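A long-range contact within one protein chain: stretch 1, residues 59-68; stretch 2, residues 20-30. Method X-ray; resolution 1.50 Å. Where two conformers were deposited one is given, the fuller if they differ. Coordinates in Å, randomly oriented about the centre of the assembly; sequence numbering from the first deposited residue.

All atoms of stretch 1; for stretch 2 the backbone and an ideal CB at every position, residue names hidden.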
# COMPACT_ATOMS: atom_id res chain seq x y z
N GLN A 59 -12.34 4.03 5.19
CA GLN A 59 -11.64 3.32 4.14
C GLN A 59 -11.31 4.28 2.99
O GLN A 59 -10.18 4.33 2.53
CB GLN A 59 -12.51 2.14 3.69
CG GLN A 59 -11.87 1.08 2.81
CD GLN A 59 -12.95 0.15 2.21
OE1 GLN A 59 -12.94 -0.12 1.03
NE2 GLN A 59 -13.91 -0.26 3.03
N SER A 60 -12.29 5.08 2.56
CA SER A 60 -12.04 6.04 1.48
C SER A 60 -11.02 7.11 1.88
O SER A 60 -10.25 7.59 1.04
CB SER A 60 -13.33 6.68 0.97
OG SER A 60 -14.05 7.24 2.04
N SER A 61 -11.02 7.50 3.15
CA SER A 61 -10.03 8.46 3.62
C SER A 61 -8.65 7.84 3.48
O SER A 61 -7.74 8.47 2.96
CB SER A 61 -10.30 8.82 5.07
OG SER A 61 -11.64 9.23 5.17
N LEU A 62 -8.52 6.59 3.91
CA LEU A 62 -7.25 5.85 3.76
C LEU A 62 -6.74 5.79 2.29
O LEU A 62 -5.65 6.23 2.01
CB LEU A 62 -7.42 4.45 4.35
CG LEU A 62 -6.22 3.53 4.17
CD1 LEU A 62 -5.02 4.02 4.97
CD2 LEU A 62 -6.56 2.05 4.44
N MET A 63 -7.62 5.35 1.39
CA MET A 63 -7.22 5.20 -0.03
C MET A 63 -6.81 6.58 -0.58
O MET A 63 -5.84 6.70 -1.35
CB MET A 63 -8.40 4.60 -0.79
CG MET A 63 -8.89 3.29 -0.21
SD MET A 63 -9.94 2.30 -1.37
CE MET A 63 -10.70 1.13 -0.32
N ARG A 64 -7.50 7.64 -0.17
CA ARG A 64 -7.14 9.00 -0.60
C ARG A 64 -5.84 9.47 0.06
O ARG A 64 -4.96 10.02 -0.60
CB ARG A 64 -8.25 10.00 -0.26
CG ARG A 64 -7.91 11.42 -0.77
CD ARG A 64 -8.78 12.50 -0.07
NE ARG A 64 -8.37 13.84 -0.49
CZ ARG A 64 -9.00 14.97 -0.16
NH1 ARG A 64 -10.07 14.91 0.62
NH2 ARG A 64 -8.55 16.15 -0.59
N ASN A 65 -5.73 9.28 1.38
CA ASN A 65 -4.52 9.65 2.09
C ASN A 65 -3.32 8.95 1.47
O ASN A 65 -2.24 9.56 1.28
CB ASN A 65 -4.62 9.34 3.58
CG ASN A 65 -5.53 10.29 4.31
OD1 ASN A 65 -6.05 9.97 5.39
ND2 ASN A 65 -5.78 11.43 3.71
N ARG A 66 -3.48 7.66 1.22
CA ARG A 66 -2.43 6.96 0.41
C ARG A 66 -2.00 7.68 -0.90
O ARG A 66 -0.83 8.03 -1.06
CB ARG A 66 -2.84 5.55 0.10
CG ARG A 66 -2.70 4.59 1.27
CD ARG A 66 -3.15 3.20 0.86
NE ARG A 66 -2.97 2.19 1.91
CZ ARG A 66 -3.72 1.11 2.09
NH1 ARG A 66 -4.76 0.84 1.29
NH2 ARG A 66 -3.42 0.28 3.07
N LEU A 67 -2.97 7.94 -1.79
CA LEU A 67 -2.65 8.58 -3.07
C LEU A 67 -2.10 9.99 -2.90
O LEU A 67 -1.24 10.40 -3.69
CB LEU A 67 -3.82 8.58 -4.05
CG LEU A 67 -4.30 7.21 -4.51
CD1 LEU A 67 -5.67 7.42 -5.14
CD2 LEU A 67 -3.37 6.61 -5.57
N GLU A 68 -2.50 10.69 -1.84
CA GLU A 68 -2.05 12.09 -1.68
C GLU A 68 -0.62 12.21 -1.15
O GLU A 68 -0.09 13.31 -1.03
CB GLU A 68 -3.03 12.90 -0.85
CG GLU A 68 -3.02 12.59 0.60
CD GLU A 68 -3.62 13.72 1.42
OE1 GLU A 68 -4.36 14.54 0.82
OE2 GLU A 68 -3.34 13.78 2.64
N UNK A 20 -10.08 -0.86 -8.00
CA UNK A 20 -11.21 -0.16 -8.61
C UNK A 20 -11.60 1.13 -7.85
O UNK A 20 -11.82 2.21 -8.46
CB UNK A 20 -12.41 -1.10 -8.68
N UNK A 21 -11.72 1.02 -6.54
CA UNK A 21 -12.05 2.19 -5.75
C UNK A 21 -10.96 3.24 -5.85
O UNK A 21 -11.23 4.44 -5.90
CB UNK A 21 -12.28 1.80 -4.29
N UNK A 22 -9.71 2.80 -5.90
CA UNK A 22 -8.60 3.72 -5.91
C UNK A 22 -8.60 4.52 -7.22
O UNK A 22 -8.20 5.68 -7.25
CB UNK A 22 -7.28 2.97 -5.73
N UNK A 23 -9.04 3.88 -8.32
CA UNK A 23 -9.11 4.55 -9.62
C UNK A 23 -10.10 5.70 -9.59
O UNK A 23 -9.90 6.73 -10.22
CB UNK A 23 -9.50 3.56 -10.72
N UNK A 24 -11.17 5.51 -8.82
CA UNK A 24 -12.23 6.50 -8.78
C UNK A 24 -11.71 7.68 -7.97
O UNK A 24 -11.91 8.83 -8.35
CB UNK A 24 -13.52 5.93 -8.18
N UNK A 25 -10.97 7.38 -6.91
CA UNK A 25 -10.44 8.41 -6.02
C UNK A 25 -9.37 9.20 -6.75
O UNK A 25 -9.32 10.44 -6.68
CB UNK A 25 -9.88 7.80 -4.74
N UNK A 26 -8.51 8.49 -7.50
CA UNK A 26 -7.51 9.12 -8.37
C UNK A 26 -8.14 10.05 -9.40
O UNK A 26 -7.61 11.13 -9.67
CB UNK A 26 -6.69 8.05 -9.09
N UNK A 27 -9.29 9.66 -9.97
CA UNK A 27 -10.08 10.57 -10.82
C UNK A 27 -10.45 11.87 -10.12
O UNK A 27 -10.27 12.95 -10.68
CB UNK A 27 -11.36 9.87 -11.28
N UNK A 28 -10.97 11.75 -8.91
CA UNK A 28 -11.38 12.89 -8.12
C UNK A 28 -10.20 13.77 -7.79
O UNK A 28 -10.34 14.99 -7.71
CB UNK A 28 -12.08 12.43 -6.84
N UNK A 29 -9.04 13.14 -7.56
CA UNK A 29 -7.84 13.93 -7.27
C UNK A 29 -7.42 14.71 -8.53
O UNK A 29 -7.02 15.87 -8.44
CB UNK A 29 -6.70 13.03 -6.79
N UNK A 30 -7.54 14.07 -9.69
CA UNK A 30 -7.15 14.69 -10.95
C UNK A 30 -8.14 15.76 -11.42
O UNK A 30 -7.75 16.68 -12.14
CB UNK A 30 -7.01 13.61 -12.03

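Two helices cross here at -62°, their axes 9.7 Å apart at closest approach, so only one stripe of stretch 2 can meet the stripe made by Ser 60, Met 63, Arg 64 and Leu 67.

Position 20 finds nothing of stretch 1 within 5.5 Å of its ideal CB, and this contact sets no preference; it is Pro 20.

At position 21 CA-to-CB points toward stretch 1, and the ideal CB lies 3.8 Å from Met 63 SD. An aliphatic or a long polar residue would suit. Glu 21 fills it, its CB 3.7 Å from Met 63 SD.

Position 22 points sideways, its ideal CB 4.8 Å from Leu 67 CD1 and 5.1 Å from Met 63 SD. The CA of position 22 lies 6.2 Å from Met 63 CA, the closest CA pair of the contact, which favours a small residue: Ala, Ser, perhaps Thr. Ser 22 adds a polar link: one water, 2.8 Å from each of Ser 22 OG and Met 63 O, donates a hydrogen bond to Met 63 O, joining helices that share no direct hydrogen bond.

Positions 23 and 24 lie off the stripe, 23 pointing away and 24 out of reach. Stretch 1 asks nothing of Arg 23 or Ile 24.

Position 25 points toward the hollow between those four residues, with Leu 67 CD1 4.2 Å from its ideal CB. A medium aliphatic, Ile, Leu, Val or Met, is the natural reading. Ile 25 is the knob in this hole: CD1 reaches Met 63 CB at 3.6 Å, and CG2 lies 3.8 Å from Arg 64 CA and 3.9 Å from Leu 67 CD1.

Position 26 points sideways, yet Leu 67 CD1 is already 4.1 Å from its ideal CB. Little room remains in that direction, so Ala or another small residue fits well. Ala 26 helps form the reciprocal hole, in which Leu 67 sits among 22, 25, 26 and 29.

Positions 27, 28 and 30 are out of reach. A CB at 27 would be crowded by the backbone O of position 24, 3.2 Å away, which agrees with Gly 27; Leu 28 and Leu 30 make no contact here.

Position 29 points toward stretch 1 but has nothing within 5.5 Å of its ideal CB, so a longer apolar chain, Leu or Met, is wanted. Leu 29 packs CD1 against Leu 67 CB at 3.7 Å, and its CD2 comes 4.1 Å from Arg 64 NE, a buried nitrogen without a hydrogen-bonding partner.

Stretch 2 20-30: PESRIIAGLLL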
# COMPACT_ATOMS: atom_id res chain seq x y z
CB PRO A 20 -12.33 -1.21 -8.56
CG PRO A 20 -11.57 -2.54 -8.61
CD PRO A 20 -10.39 -2.28 -7.73
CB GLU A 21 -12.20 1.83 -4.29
CG GLU A 21 -13.50 1.11 -3.97
CD GLU A 21 -13.38 -0.38 -4.06
OE1 GLU A 21 -12.43 -0.89 -4.75
OE2 GLU A 21 -14.25 -1.06 -3.45
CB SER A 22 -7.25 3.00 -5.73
OG SER A 22 -7.03 2.69 -4.35
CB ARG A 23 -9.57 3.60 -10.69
CG ARG A 23 -8.59 2.43 -11.02
CD ARG A 23 -8.84 2.02 -12.44
NE ARG A 23 -8.15 0.82 -12.92
CZ ARG A 23 -7.06 0.85 -13.70
NH1 ARG A 23 -6.49 2.01 -14.00
NH2 ARG A 23 -6.52 -0.27 -14.18
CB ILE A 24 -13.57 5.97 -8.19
CG1 ILE A 24 -14.23 4.99 -9.18
CG2 ILE A 24 -14.52 7.13 -7.92
CD1 ILE A 24 -15.19 4.02 -8.57
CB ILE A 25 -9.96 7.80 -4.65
CG1 ILE A 25 -11.18 7.37 -3.80
CG2 ILE A 25 -9.12 8.81 -3.84
CD1 ILE A 25 -10.92 6.22 -2.83
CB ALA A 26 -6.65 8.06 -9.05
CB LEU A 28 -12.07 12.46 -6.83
CG LEU A 28 -13.53 12.04 -7.01
CD1 LEU A 28 -13.94 11.13 -5.87
CD2 LEU A 28 -14.40 13.28 -7.08
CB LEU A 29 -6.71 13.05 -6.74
CG LEU A 29 -6.96 12.62 -5.28
CD1 LEU A 29 -5.97 11.52 -4.83
CD2 LEU A 29 -6.90 13.81 -4.35
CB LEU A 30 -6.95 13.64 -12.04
CG LEU A 30 -5.71 12.78 -11.84
CD1 LEU A 30 -5.72 11.48 -12.69
CD2 LEU A 30 -4.44 13.63 -12.02
O HOH W 1 -5.40 4.30 -2.76
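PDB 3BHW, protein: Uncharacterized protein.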